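Local coordinates for protein geranyltranstransferase (Roseobacter denitrificans, PDB 4LLS) that probably condenses an allylic diphosphate such as farnesyl diphosphate with isopentenyl diphosphate, in a metal-dependent chain elongation that yields geranylgeranyl diphosphate, at residues A[57-62]-A[94-99]; A[117-120]-A[126-129]. One frame throughout, in Å; residues are numbered along the deposited sequence.

Contact 1. Residues A[57-62]-A[94-99]; sequences HATSGG and LHAYSL. With IPE (3-methylbut-3-enyl trihydrogen diphosphate), chain C; GST (geranyl S-thiolodiphosphate), chain D.
A58 and T59, towards the C-terminal end of helix 50-59, meet helix 81-102 at A96, one residue past H95, a histidine that holds the diphosphate of IPE. The histidine has CG anti to its own nitrogen (chi1 172°), which swings the imidazole beside the isopentenyl diphosphate. H95 NE2 donates to O3B of IPE across 2.8 Å, with a fairly straight N-H...O angle of 152°, while IPE O1 lies at the ring edge, in plane. A phenylalanine at H95 has no N-H to give, and O3B of the terminal phosphate would probably lose this donor, leaving the diphosphate as a whole to depend more on K63, R66 and R114. A96 makes the helix contact: its CB rests 3.5 Å from A58 O and 3.7 Å from T59 CG2. A single water stitches the backbones together, donating to A58 O at 2.9 Å and to A96 O at 3.0 Å, so two carbonyls that cannot bond each other are bridged. T59 spends its hydroxyl on M55 O and presents its methyl to A96. S98 OG turns back to H95 O (2.7 Å), a carbonyl that also accepts from L99 N, and its side chain lies along the geranyl chain of GST. L99 closes the segment, its CG above one face of the H95 ring, displaced towards the rim, and its CD2 3.6 Å from IPE C2. On the facing segment, G62 brings CA to 3.6 Å from IPE O2B, where a side chain would crowd the diphosphate. The all-helical prenyl synthase bundle encloses this pair: L135 of helix 125-144 packs on A58 and T59, F39 and L43 of helix 22-43 touch T59, and M171 of helix 171-184 lies against S98.

Contact 2. Residues A[117-120]-A[126-129]; sequences PTVH and ATAV
V119 and H120 both close on the methyl of A128, roughly at right angles to each other, one with an isopropyl branch and the other with its first methylene. The valine does most of the touching through CG1, which stands anti to the backbone nitrogen (chi1 170°) and is thereby pushed against the helix, 3.5 Å from A128 CA and 3.7 Å from A128 CB. The same branch only grazes T127, whose CG2 is 4.5 Å from V119 CG1. H120 approaches differently: its CB sits 3.8 Å from A128 CB, and its backbone N is equally near that methyl. The imidazole itself plays no part in the contact; with CG lying between the nitrogen and the carbonyl carbon (chi1 58°), the ring is carried to the loop carbonyls of D103 and D110, which NE2 reaches by weak hydrogen bonds. No hydrogen bond joins the segments, and the polar groups look elsewhere: T127 OG1 bonds D124 OD2 just ahead of its helix, and T118 OG1 bonds D110 O. The result is a tight corner between two consecutive helices, in which the short helix 119-122 packs on the first turns of helix 125-144, beside the first aspartate-rich motif of the prenyl synthases, which runs from the end of helix 81-102 into the loop after it.

Contact 1 and contact 2 follow one another along the chain, with centres 11 Å apart, and they meet directly where A58 CB comes within 4.2 Å of V119 CG2. A valine thus faces two helices, its CG1 serving contact 2 and its other methyl reaching contact 1. Their relation to the active site differs. Segment 94-99 lines the pockets of both IPE and GST and leads along helix 81-102 to the calcium ligand D102. Contact 2 lies further out, touching neither IPE nor the GST analogue in the active site: the H120 side chain is about 8 Å from that of D108 and about 10 Å from a bound calcium ion.

Contact 1. Residues A[57-62]-A[94-99]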
loop_
_atom_site.group_PDB
_atom_site.type_symbol
_atom_site.label_atom_id
_atom_site.label_comp_id
_atom_site.label_asym_id
_atom_site.label_seq_id
_atom_site.Cartn_x
_atom_site.Cartn_y
_atom_site.Cartn_z
ATOM N N HIS A 57 4.013 8.049 14.466
ATOM C CA HIS A 57 5.106 9.011 14.316
ATOM C C HIS A 57 5.072 9.628 12.922
ATOM O O HIS A 57 5.251 10.829 12.732
ATOM C CB HIS A 57 6.421 8.297 14.558
ATOM C CG HIS A 57 7.604 9.199 14.678
ATOM N ND1 HIS A 57 8.524 9.385 13.675
ATOM C CD2 HIS A 57 8.068 9.890 15.746
ATOM C CE1 HIS A 57 9.507 10.158 14.115
ATOM N NE2 HIS A 57 9.236 10.496 15.359
ATOM N N ALA A 58 4.967 8.763 11.925
ATOM C CA ALA A 58 5.055 9.157 10.532
ATOM C C ALA A 58 3.877 9.975 10.034
ATOM O O ALA A 58 3.999 10.700 9.008
ATOM C CB ALA A 58 5.189 7.907 9.658
ATOM N N THR A 59 2.738 9.851 10.695
ATOM C CA THR A 59 1.573 10.569 10.319
ATOM C C THR A 59 1.312 11.834 11.129
ATOM O O THR A 59 0.352 12.534 10.848
ATOM C CB THR A 59 0.315 9.667 10.348
ATOM O OG1 THR A 59 0.181 9.001 11.619
ATOM C CG2 THR A 59 0.366 8.658 9.229
ATOM N N SER A 60 2.105 12.075 12.173
ATOM C CA SER A 60 1.964 13.250 12.991
ATOM C C SER A 60 2.609 14.435 12.263
ATOM O O SER A 60 3.605 14.297 11.557
ATOM C CB SER A 60 2.592 13.009 14.362
ATOM O OG SER A 60 3.975 12.857 14.264
ATOM N N GLY A 61 2.004 15.590 12.424
ATOM C CA GLY A 61 2.556 16.791 11.873
ATOM C C GLY A 61 2.354 16.878 10.375
ATOM O O GLY A 61 1.574 16.137 9.788
ATOM N N GLY A 62 3.070 17.789 9.773
ATOM C CA GLY A 62 2.841 18.140 8.386
ATOM C C GLY A 62 1.881 19.272 8.221
ATOM O O GLY A 62 1.090 19.587 9.120
ATOM N N LEU A 94 -1.349 7.834 2.830
ATOM C CA LEU A 94 -0.619 7.466 1.609
ATOM C C LEU A 94 0.636 8.345 1.509
ATOM O O LEU A 94 1.750 7.826 1.310
ATOM C CB LEU A 94 -1.526 7.623 0.391
ATOM C CG LEU A 94 -1.208 6.859 -0.915
ATOM C CD1 LEU A 94 0.185 7.163 -1.468
ATOM C CD2 LEU A 94 -1.415 5.374 -0.732
ATOM N N HIS A 95 0.474 9.643 1.577
ATOM C CA HIS A 95 1.593 10.565 1.560
ATOM C C HIS A 95 2.610 10.171 2.612
ATOM O O HIS A 95 3.834 10.160 2.349
ATOM C CB HIS A 95 1.013 11.946 1.753
ATOM C CG HIS A 95 2.018 13.019 1.961
ATOM N ND1 HIS A 95 2.931 13.385 1.003
ATOM C CD2 HIS A 95 2.134 13.916 2.964
ATOM C CE1 HIS A 95 3.631 14.421 1.448
ATOM N NE2 HIS A 95 3.152 14.772 2.627
ATOM N N ALA A 96 2.162 9.935 3.833
ATOM C CA ALA A 96 3.092 9.594 4.908
ATOM C C ALA A 96 3.879 8.361 4.560
ATOM O O ALA A 96 5.100 8.312 4.821
ATOM C CB ALA A 96 2.392 9.392 6.224
ATOM N N TYR A 97 3.239 7.354 4.002
ATOM C CA TYR A 97 3.946 6.113 3.647
ATOM C C TYR A 97 5.050 6.440 2.660
ATOM O O TYR A 97 6.212 5.955 2.809
ATOM C CB TYR A 97 2.973 5.055 3.071
ATOM C CG TYR A 97 3.277 4.570 1.682
ATOM C CD1 TYR A 97 4.373 3.752 1.420
ATOM C CD2 TYR A 97 2.415 4.800 0.646
ATOM C CE1 TYR A 97 4.654 3.359 0.137
ATOM C CE2 TYR A 97 2.605 4.269 -0.611
ATOM C CZ TYR A 97 3.751 3.563 -0.877
ATOM O OH TYR A 97 4.059 3.154 -2.158
ATOM N N SER A 98 4.756 7.257 1.671
ATOM C CA SER A 98 5.731 7.575 0.625
ATOM C C SER A 98 6.956 8.243 1.215
ATOM O O SER A 98 8.073 7.984 0.773
ATOM C CB SER A 98 5.094 8.444 -0.496
ATOM O OG SER A 98 4.950 9.817 -0.088
ATOM N N LEU A 99 6.768 9.044 2.250
ATOM C CA LEU A 99 7.902 9.781 2.862
ATOM C C LEU A 99 8.727 8.818 3.722
ATOM O O LEU A 99 9.963 8.930 3.761
ATOM C CB LEU A 99 7.441 10.960 3.696
ATOM C CG LEU A 99 6.654 12.055 2.957
ATOM C CD1 LEU A 99 6.280 13.172 3.921
ATOM C CD2 LEU A 99 7.361 12.565 1.722
HETATM C C1 IPE C . 7.006 16.765 1.086
HETATM O O1 IPE C . 5.620 17.159 1.041
HETATM C C2 IPE C . 7.255 15.747 -0.022
HETATM C C3 IPE C . 6.950 16.330 -1.378
HETATM C C4 IPE C . 6.052 15.776 -2.191
HETATM C C5 IPE C . 7.777 17.466 -1.897
HETATM P PA IPE C . 5.091 18.299 2.022
HETATM O O1A IPE C . 5.978 19.547 1.897
HETATM O O2A IPE C . 3.671 18.473 1.725
HETATM O O3A IPE C . 5.258 17.677 3.471
HETATM P PB IPE C . 4.441 17.698 4.871
HETATM O O1B IPE C . 5.497 17.507 5.949
HETATM O O2B IPE C . 3.748 19.026 4.980
HETATM O O3B IPE C . 3.453 16.566 4.712
HETATM P PA GST D . 11.534 15.959 0.345
HETATM O O1A GST D . 10.445 16.393 1.324
HETATM O O2A GST D . 12.442 17.085 -0.133
HETATM O O3A GST D . 12.305 14.735 0.827
HETATM O O1B GST D . 10.720 15.462 -0.929
HETATM P PB GST D . 11.404 15.144 -2.324
HETATM O O2B GST D . 11.768 16.339 -3.089
HETATM O O3B GST D . 12.581 14.133 -2.113
HETATM S S1 GST D . 9.899 14.285 -3.296
HETATM C C1 GST D . 9.617 12.956 -2.175
HETATM C C2 GST D . 9.039 11.735 -2.851
HETATM C C3 GST D . 7.720 11.497 -2.887
HETATM C C10 GST D . 6.733 12.479 -2.355
HETATM C C4 GST D . 7.179 10.282 -3.562
HETATM C C5 GST D . 8.018 9.073 -3.127
HETATM C C6 GST D . 7.519 7.816 -3.760
HETATM C C7 GST D . 7.687 6.589 -3.220
HETATM C C9 GST D . 8.400 6.249 -1.930
HETATM C C8 GST D . 7.059 5.486 -4.013
HETATM O O HOH W 1 6.022 10.269 6.947
#

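Contact 2. Residues A[117-120]-A[126-129]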
loop_
_atom_site.group_PDB
_atom_site.type_symbol
_atom_site.label_atom_id
_atom_site.label_comp_id
_atom_site.label_asym_id
_atom_site.label_seq_id
_atom_site.Cartn_x
_atom_site.Cartn_y
_atom_site.Cartn_z
ATOM N N PRO A 117 13.296 12.877 14.213
ATOM C CA PRO A 117 14.022 11.810 13.540
ATOM C C PRO A 117 13.072 11.042 12.636
ATOM O O PRO A 117 11.876 10.901 12.954
ATOM C CB PRO A 117 14.473 10.901 14.685
ATOM C CG PRO A 117 14.431 11.742 15.913
ATOM C CD PRO A 117 13.423 12.829 15.682
ATOM N N THR A 118 13.603 10.602 11.514
ATOM C CA THR A 118 12.873 9.700 10.650
ATOM C C THR A 118 12.651 8.333 11.290
ATOM O O THR A 118 13.301 7.948 12.260
ATOM C CB THR A 118 13.609 9.547 9.327
ATOM O OG1 THR A 118 15.001 9.275 9.575
ATOM C CG2 THR A 118 13.480 10.777 8.526
ATOM N N VAL A 119 11.703 7.570 10.752
ATOM C CA VAL A 119 11.342 6.323 11.357
ATOM C C VAL A 119 12.538 5.376 11.482
ATOM O O VAL A 119 12.680 4.692 12.499
ATOM C CB VAL A 119 10.171 5.639 10.611
ATOM C CG1 VAL A 119 9.955 4.228 11.103
ATOM C CG2 VAL A 119 8.917 6.465 10.831
ATOM N N HIS A 120 13.316 5.225 10.409
ATOM C CA HIS A 120 14.410 4.261 10.438
ATOM C C HIS A 120 15.496 4.666 11.432
ATOM O O HIS A 120 16.263 3.834 11.857
ATOM C CB HIS A 120 15.010 4.046 9.087
ATOM C CG HIS A 120 15.548 5.268 8.443
ATOM N ND1 HIS A 120 16.890 5.600 8.469
ATOM C CD2 HIS A 120 14.937 6.234 7.726
ATOM C CE1 HIS A 120 17.065 6.728 7.804
ATOM N NE2 HIS A 120 15.902 7.112 7.317
ATOM N N ALA A 126 13.842 -1.994 9.130
ATOM C CA ALA A 126 12.722 -2.956 8.959
ATOM C C ALA A 126 11.424 -2.319 9.445
ATOM O O ALA A 126 10.361 -2.456 8.813
ATOM C CB ALA A 126 12.972 -4.227 9.752
ATOM N N THR A 127 11.497 -1.655 10.580
ATOM C CA THR A 127 10.321 -1.001 11.131
ATOM C C THR A 127 9.818 0.077 10.154
ATOM O O THR A 127 8.591 0.212 9.967
ATOM C CB THR A 127 10.644 -0.399 12.515
ATOM O OG1 THR A 127 11.076 -1.451 13.381
ATOM C CG2 THR A 127 9.453 0.258 13.115
ATOM N N ALA A 128 10.730 0.792 9.497
ATOM C CA ALA A 128 10.358 1.824 8.548
ATOM C C ALA A 128 9.703 1.203 7.329
ATOM O O ALA A 128 8.659 1.697 6.845
ATOM C CB ALA A 128 11.547 2.683 8.175
ATOM N N VAL A 129 10.286 0.129 6.790
ATOM C CA VAL A 129 9.678 -0.546 5.651
ATOM C C VAL A 129 8.258 -0.981 6.000
ATOM O O VAL A 129 7.300 -0.689 5.236
ATOM C CB VAL A 129 10.506 -1.751 5.198
ATOM C CG1 VAL A 129 9.717 -2.585 4.176
ATOM C CG2 VAL A 129 11.862 -1.313 4.628
#